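Local atomic coordinates of ubiquitin-activating enzyme E1-like (Saccharomyces cerevisiae, PDB entry 3ONH), a protein that forms, with AOS1, the dimeric E1 enzyme that activates SMT3 (yeast SUMO) using ATP, this piece being its ubiquitin-fold domain, which probably recruits the E2 Ubc9. Residues V27-K32 with I74-E79. Numbering follows the deposited sequence.
Sequences VLIREK and ILFSDE
Ile-29 sets its CG2 methyl almost squarely on the ring of Phe-76. The methyl carbon CG2 of Ile-29 lies 3.5 Å from the centroid of the Phe-76 ring and just 8° off the ring normal, a CH-pi contact over the middle of one face. All six ring carbons are therefore at nearly the same range, from 3.6 Å at Phe-76 CG to 4.0 Å at Phe-76 CZ, both measured from Ile-29 CG2. The other branch of the isoleucine adds a looser contact, Ile-29 CD1 to Phe-76 CD1 at 4.0 Å.

Both first torsions serve this meeting. In Ile-29, chi1 of -61° turns CG1 beside the backbone N and opposite the carbonyl carbon, which leaves CG2 as the branch laid on the ring. Phe-76 has its CG anti to its own N (chi1 -162°), and the ring projects from the strand to the helix backbone. There its far end, CZ, approaches Arg-30 N obliquely at 3.9 Å, with Arg-30 CB a little farther off. No hydrogen bond crosses between the segments; the join is a buried van der Waals contact, chiefly between Ile-29 and Phe-76. The guanidinium of Arg-30 turns to the chain beyond the helix, NH2 bonding to the carbonyl of Gln-37 and NE more weakly to that of Pro-36.

Tyr-35 meets the Phe-76 ring with the planes steeply inclined, while Ile-39, Leu-41 and Ile-89 also pack on this phenylalanine. Strand 73-78 runs antiparallel between strands 39-43 and 84-95, and helix 22-33 packs on one face of the sheet, as in the ubiquitin-like beta-grasp fold.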
loop_
_atom_site.group_PDB
_atom_site.type_symbol
_atom_site.label_atom_id
_atom_site.label_comp_id
_atom_site.label_asym_id
_atom_site.label_seq_id
_atom_site.Cartn_x
_atom_site.Cartn_y
_atom_site.Cartn_z
ATOM N N VAL A 27 3.563 -6.349 3.552
ATOM C CA VAL A 27 4.668 -6.382 4.497
ATOM C C VAL A 27 5.527 -5.122 4.374
ATOM O O VAL A 27 5.859 -4.485 5.376
ATOM C CB VAL A 27 5.557 -7.618 4.263
ATOM C CG1 VAL A 27 6.641 -7.694 5.321
ATOM C CG2 VAL A 27 4.715 -8.884 4.272
ATOM N N LEU A 28 5.855 -4.765 3.135
ATOM C CA LEU A 28 6.686 -3.607 2.819
ATOM C C LEU A 28 6.125 -2.328 3.420
ATOM O O LEU A 28 6.834 -1.563 4.066
ATOM C CB LEU A 28 6.751 -3.440 1.305
ATOM C CG LEU A 28 8.020 -2.891 0.652
ATOM C CD1 LEU A 28 7.704 -2.462 -0.768
ATOM C CD2 LEU A 28 8.595 -1.732 1.439
ATOM N N ILE A 29 4.846 -2.080 3.181
ATOM C CA ILE A 29 4.236 -0.845 3.646
ATOM C C ILE A 29 4.068 -0.858 5.160
ATOM O O ILE A 29 4.315 0.138 5.839
ATOM C CB ILE A 29 2.891 -0.609 2.957
ATOM C CG1 ILE A 29 3.107 -0.487 1.445
ATOM C CG2 ILE A 29 2.231 0.635 3.514
ATOM C CD1 ILE A 29 1.837 -0.412 0.647
ATOM N N ARG A 30 3.659 -1.999 5.694
ATOM C CA ARG A 30 3.486 -2.127 7.130
ATOM C C ARG A 30 4.787 -1.841 7.872
ATOM O O ARG A 30 4.811 -1.049 8.804
ATOM C CB ARG A 30 2.980 -3.518 7.495
ATOM C CG ARG A 30 2.770 -3.721 8.987
ATOM C CD ARG A 30 2.683 -5.195 9.334
ATOM N NE ARG A 30 1.420 -5.798 8.921
ATOM C CZ ARG A 30 1.318 -6.858 8.122
ATOM N NH1 ARG A 30 2.410 -7.432 7.631
ATOM N NH2 ARG A 30 0.121 -7.340 7.808
ATOM N N GLU A 31 5.872 -2.488 7.467
ATOM C CA GLU A 31 7.138 -2.322 8.181
ATOM C C GLU A 31 7.731 -0.924 7.998
ATOM O O GLU A 31 8.233 -0.326 8.945
ATOM C CB GLU A 31 8.143 -3.392 7.757
ATOM C CG GLU A 31 7.633 -4.821 7.931
ATOM C CD GLU A 31 8.019 -5.435 9.274
ATOM O OE1 GLU A 31 7.605 -6.587 9.545
ATOM O OE2 GLU A 31 8.742 -4.773 10.055
ATOM N N LYS A 32 7.658 -0.404 6.779
ATOM C CA LYS A 32 8.225 0.905 6.468
ATOM C C LYS A 32 7.630 2.023 7.321
ATOM O O LYS A 32 8.363 2.893 7.793
ATOM C CB LYS A 32 8.079 1.213 4.973
ATOM C CG LYS A 32 8.386 2.649 4.572
ATOM C CD LYS A 32 9.874 2.919 4.456
ATOM C CE LYS A 32 10.137 4.314 3.890
ATOM N NZ LYS A 32 11.582 4.595 3.712
ATOM N N ILE A 74 -3.763 3.965 -3.286
ATOM C CA ILE A 74 -4.007 2.940 -2.285
ATOM C C ILE A 74 -4.142 3.576 -0.917
ATOM O O ILE A 74 -3.370 4.460 -0.566
ATOM C CB ILE A 74 -2.860 1.917 -2.253
ATOM C CG1 ILE A 74 -2.774 1.196 -3.591
ATOM C CG2 ILE A 74 -3.074 0.919 -1.141
ATOM C CD1 ILE A 74 -4.103 0.733 -4.091
ATOM N N LEU A 75 -5.138 3.139 -0.152
ATOM C CA LEU A 75 -5.310 3.602 1.217
ATOM C C LEU A 75 -4.964 2.478 2.186
ATOM O O LEU A 75 -5.586 1.422 2.172
ATOM C CB LEU A 75 -6.740 4.080 1.462
ATOM C CG LEU A 75 -7.024 4.552 2.882
ATOM C CD1 LEU A 75 -6.356 5.891 3.147
ATOM C CD2 LEU A 75 -8.512 4.651 3.110
ATOM N N PHE A 76 -3.976 2.716 3.036
ATOM C CA PHE A 76 -3.444 1.679 3.902
ATOM C C PHE A 76 -3.731 2.059 5.342
ATOM O O PHE A 76 -3.216 3.066 5.826
ATOM C CB PHE A 76 -1.940 1.572 3.679
ATOM C CG PHE A 76 -1.342 0.289 4.161
ATOM C CD1 PHE A 76 -1.134 -0.765 3.286
ATOM C CD2 PHE A 76 -0.969 0.139 5.482
ATOM C CE1 PHE A 76 -0.571 -1.952 3.721
ATOM C CE2 PHE A 76 -0.408 -1.042 5.924
ATOM C CZ PHE A 76 -0.211 -2.091 5.045
ATOM N N SER A 77 -4.554 1.260 6.018
ATOM C CA SER A 77 -5.067 1.609 7.332
ATOM C C SER A 77 -4.721 0.624 8.450
ATOM O O SER A 77 -4.465 -0.555 8.209
ATOM C CB SER A 77 -6.589 1.760 7.276
ATOM O OG SER A 77 -6.975 2.759 6.357
ATOM N N ASP A 78 -4.751 1.140 9.677
ATOM C CA ASP A 78 -4.535 0.372 10.905
ATOM C C ASP A 78 -5.865 -0.197 11.406
ATOM O O ASP A 78 -6.808 0.547 11.680
ATOM C CB ASP A 78 -3.886 1.295 11.959
ATOM C CG ASP A 78 -3.908 0.722 13.380
ATOM O OD1 ASP A 78 -4.804 -0.081 13.717
ATOM O OD2 ASP A 78 -3.027 1.108 14.180
ATOM N N GLU A 79 -5.947 -1.516 11.526
ATOM C CA GLU A 79 -7.217 -2.145 11.892
ATOM C C GLU A 79 -7.184 -2.835 13.247
ATOM O O GLU A 79 -8.163 -3.453 13.657
ATOM C CB GLU A 79 -7.663 -3.141 10.819
ATOM C CG GLU A 79 -7.940 -2.516 9.461
ATOM C CD GLU A 79 -9.131 -1.577 9.482
ATOM O OE1 GLU A 79 -9.972 -1.696 10.397
ATOM O OE2 GLU A 79 -9.232 -0.720 8.579
#